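Local coordinates for protein RNA methyltransferase, TrmH family (Porphyromonas gingivalis, PDB 2I6D) that probably methylates RNA, as a TrmH-family member of the class IV-like, SAM-binding SPOUT methyltransferase superfamily with an additional substrate-binding domain, at residues E38-Y43 with A153-V157. Sequence-based numbering, arbitrary orientation. Where two conformers were deposited one is given.
Sequences EMLPFY and ALARV
Glu38 and Arg156 form a salt bridge at the exposed margin of an interdomain interface, where helix 33-39 and the turn that follows it in the MRM3-like substrate-binding domain meet the loop leading into strand 158-161, an outermost strand of the parallel sheet in the SPOUT methyltransferase domain. With its CG anti to the backbone N (chi1 -163°), Glu38 runs its chain past the methyl of Ala155 and delivers a single oxygen, OE2, to the end of the guanidinium. Arg156 NH1 donates the shorter bond to Glu38 OE2, 2.8 Å long, and NH2 adds a more bent one of 3.2 Å. Both nitrogens approach from the same face of the carboxylate, whose plane is turned 61° from the guanidinium. Arg156 NE bridges to Asp125 of helix 114-127, so one guanidinium links acids of both domains.

One residue on, the buried selenomethionine Met39 lies alongside Leu154, its CE 3.7 Å from Leu154 CB; it also packs on Phe28 and Val30 of strand 27-31, while Leu154 also packs on Leu121. This buried apolar pair contrasts with the more exposed charged pair of Glu38 and Arg156.

Phe42 offers one ring face to the backbone of Ala155, with Ala155 O 3.3 Å above the ring plane and over its centre. Pro41 CB lies on the opposite face, offset toward the rim. Ala155 CB also touches the ring, 3.6 Å from Phe42 CD2, so that this one methyl meets both the aromatic and the Glu38 chain.

Tyr43 closes the contact, its side chain also touching Pro94 and Phe142. Tyr43 OH donates a 2.9 Å hydrogen bond to Leu154 O, approaching it tilted 32° from the carbonyl plane.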
ATOM      1  N   GLU A  38     -12.426   7.814  -5.403  1.00 29.47           N
ATOM      2  CA  GLU A  38     -12.144   6.420  -5.655  1.00 30.02           C
ATOM      3  C   GLU A  38     -12.216   5.508  -4.443  1.00 29.96           C
ATOM      4  O   GLU A  38     -12.572   4.322  -4.587  1.00 29.85           O
ATOM      5  CB  GLU A  38     -10.808   6.229  -6.343  1.00 30.18           C
ATOM      6  CG  GLU A  38     -10.740   4.842  -6.969  1.00 34.55           C
ATOM      7  CD  GLU A  38     -10.050   4.826  -8.283  1.00 37.21           C
ATOM      8  OE1 GLU A  38      -9.423   5.857  -8.633  1.00 38.90           O
ATOM      9  OE2 GLU A  38     -10.160   3.776  -8.967  1.00 38.09           O
HETATM   10  N   MSE A  39     -11.891   6.026  -3.263  0.50 28.50           N
HETATM   11  CA  MSE A  39     -11.803   5.160  -2.093  0.50 28.20           C
HETATM   12  C   MSE A  39     -13.106   5.106  -1.254  0.50 28.18           C
HETATM   13  O   MSE A  39     -13.293   4.190  -0.443  0.50 27.55           O
HETATM   14  CB  MSE A  39     -10.595   5.557  -1.236  0.50 27.81           C
HETATM   15  CG  MSE A  39      -9.245   5.492  -1.957  0.50 24.83           C
HETATM   16 SE   MSE A  39      -7.772   6.174  -0.801  0.50 29.23          SE
HETATM   17  CE  MSE A  39      -7.820   4.818   0.629  0.50 20.66           C
ATOM     18  N   LEU A  40     -14.009   6.063  -1.469  1.00 28.20           N
ATOM     19  CA  LEU A  40     -15.314   6.053  -0.761  1.00 29.32           C
ATOM     20  C   LEU A  40     -16.074   4.720  -0.785  1.00 28.78           C
ATOM     21  O   LEU A  40     -16.598   4.300   0.243  1.00 29.26           O
ATOM     22  CB  LEU A  40     -16.237   7.210  -1.226  1.00 28.91           C
ATOM     23  CG  LEU A  40     -16.018   8.549  -0.528  1.00 31.43           C
ATOM     24  CD1 LEU A  40     -16.671   9.700  -1.325  1.00 32.87           C
ATOM     25  CD2 LEU A  40     -16.509   8.531   0.932  1.00 33.21           C
ATOM     26  N   PRO A  41     -16.190   4.074  -1.963  1.00 29.21           N
ATOM     27  CA  PRO A  41     -16.931   2.802  -2.002  1.00 29.34           C
ATOM     28  C   PRO A  41     -16.274   1.659  -1.235  1.00 29.86           C
ATOM     29  O   PRO A  41     -16.895   0.596  -1.057  1.00 31.13           O
ATOM     30  CB  PRO A  41     -16.953   2.446  -3.494  1.00 29.36           C
ATOM     31  CG  PRO A  41     -16.671   3.738  -4.208  1.00 29.83           C
ATOM     32  CD  PRO A  41     -15.720   4.473  -3.300  1.00 28.93           C
ATOM     33  N   PHE A  42     -15.037   1.837  -0.793  1.00 29.64           N
ATOM     34  CA  PHE A  42     -14.273   0.697  -0.251  1.00 29.53           C
ATOM     35  C   PHE A  42     -13.853   0.832   1.218  1.00 29.94           C
ATOM     36  O   PHE A  42     -13.256  -0.094   1.800  1.00 29.67           O
ATOM     37  CB  PHE A  42     -13.047   0.456  -1.115  1.00 29.50           C
ATOM     38  CG  PHE A  42     -13.388   0.120  -2.531  1.00 30.97           C
ATOM     39  CD1 PHE A  42     -13.827  -1.154  -2.868  1.00 31.47           C
ATOM     40  CD2 PHE A  42     -13.316   1.096  -3.518  1.00 29.56           C
ATOM     41  CE1 PHE A  42     -14.177  -1.458  -4.190  1.00 32.77           C
ATOM     42  CE2 PHE A  42     -13.645   0.797  -4.844  1.00 31.84           C
ATOM     43  CZ  PHE A  42     -14.080  -0.482  -5.177  1.00 32.24           C
ATOM     44  N   TYR A  43     -14.112   1.995   1.789  1.00 29.39           N
ATOM     45  CA  TYR A  43     -13.694   2.332   3.147  1.00 29.89           C
ATOM     46  C   TYR A  43     -14.850   3.000   3.822  1.00 29.94           C
ATOM     47  O   TYR A  43     -15.688   3.597   3.156  1.00 29.82           O
ATOM     48  CB  TYR A  43     -12.473   3.279   3.154  1.00 30.24           C
ATOM     49  CG  TYR A  43     -11.242   2.564   2.710  1.00 32.03           C
ATOM     50  CD1 TYR A  43     -10.395   1.948   3.643  1.00 31.55           C
ATOM     51  CD2 TYR A  43     -10.953   2.440   1.348  1.00 30.90           C
ATOM     52  CE1 TYR A  43      -9.283   1.257   3.227  1.00 34.11           C
ATOM     53  CE2 TYR A  43      -9.860   1.719   0.913  1.00 32.37           C
ATOM     54  CZ  TYR A  43      -9.017   1.144   1.858  1.00 32.78           C
ATOM     55  OH  TYR A  43      -7.917   0.442   1.425  1.00 34.86           O
ATOM     56  N   ALA A 153      -4.776   3.195  -5.626  1.00 28.76           N
ATOM     57  CA  ALA A 153      -4.493   1.749  -5.557  1.00 29.73           C
ATOM     58  C   ALA A 153      -5.191   1.046  -4.369  1.00 29.78           C
ATOM     59  O   ALA A 153      -5.535  -0.157  -4.445  1.00 30.21           O
ATOM     60  CB  ALA A 153      -2.996   1.482  -5.529  1.00 29.36           C
ATOM     61  N   LEU A 154      -5.419   1.789  -3.291  1.00 29.85           N
ATOM     62  CA  LEU A 154      -6.058   1.216  -2.105  1.00 31.29           C
ATOM     63  C   LEU A 154      -7.542   0.901  -2.295  1.00 31.84           C
ATOM     64  O   LEU A 154      -8.150   0.229  -1.454  1.00 32.34           O
ATOM     65  CB  LEU A 154      -5.838   2.107  -0.880  1.00 31.83           C
ATOM     66  CG  LEU A 154      -4.350   2.375  -0.604  1.00 34.36           C
ATOM     67  CD1 LEU A 154      -4.154   3.521   0.379  1.00 37.42           C
ATOM     68  CD2 LEU A 154      -3.637   1.100  -0.113  1.00 36.58           C
ATOM     69  N   ALA A 155      -8.117   1.343  -3.403  1.00 31.04           N
ATOM     70  CA  ALA A 155      -9.462   0.913  -3.763  1.00 31.51           C
ATOM     71  C   ALA A 155      -9.517  -0.571  -4.116  1.00 32.47           C
ATOM     72  O   ALA A 155     -10.553  -1.216  -3.930  1.00 32.94           O
ATOM     73  CB  ALA A 155     -10.018   1.770  -4.913  1.00 31.41           C
ATOM     74  N   ARG A 156      -8.422  -1.119  -4.647  1.00 32.02           N
ATOM     75  CA  ARG A 156      -8.462  -2.453  -5.174  1.00 33.07           C
ATOM     76  C   ARG A 156      -7.378  -3.358  -4.626  1.00 33.86           C
ATOM     77  O   ARG A 156      -7.464  -4.562  -4.801  1.00 35.78           O
ATOM     78  CB  ARG A 156      -8.357  -2.434  -6.684  1.00 33.36           C
ATOM     79  CG  ARG A 156      -9.649  -2.085  -7.395  1.00 34.34           C
ATOM     80  CD  ARG A 156      -9.339  -1.751  -8.852  1.00 36.14           C
ATOM     81  NE  ARG A 156      -8.401  -0.637  -8.903  1.00 34.59           N
ATOM     82  CZ  ARG A 156      -8.765   0.636  -8.866  1.00 35.58           C
ATOM     83  NH1 ARG A 156     -10.057   0.956  -8.792  1.00 34.74           N
ATOM     84  NH2 ARG A 156      -7.838   1.589  -8.900  1.00 36.12           N
ATOM     85  N   VAL A 157      -6.355  -2.781  -4.004  1.00 34.17           N
ATOM     86  CA  VAL A 157      -5.235  -3.569  -3.458  1.00 34.94           C
ATOM     87  C   VAL A 157      -5.386  -3.542  -1.934  1.00 35.32           C
ATOM     88  O   VAL A 157      -5.327  -2.466  -1.297  1.00 35.86           O
ATOM     89  CB  VAL A 157      -3.849  -3.020  -3.903  1.00 34.37           C
ATOM     90  CG1 VAL A 157      -2.720  -3.867  -3.296  1.00 35.50           C
ATOM     91  CG2 VAL A 157      -3.742  -2.964  -5.446  1.00 32.47           C
TER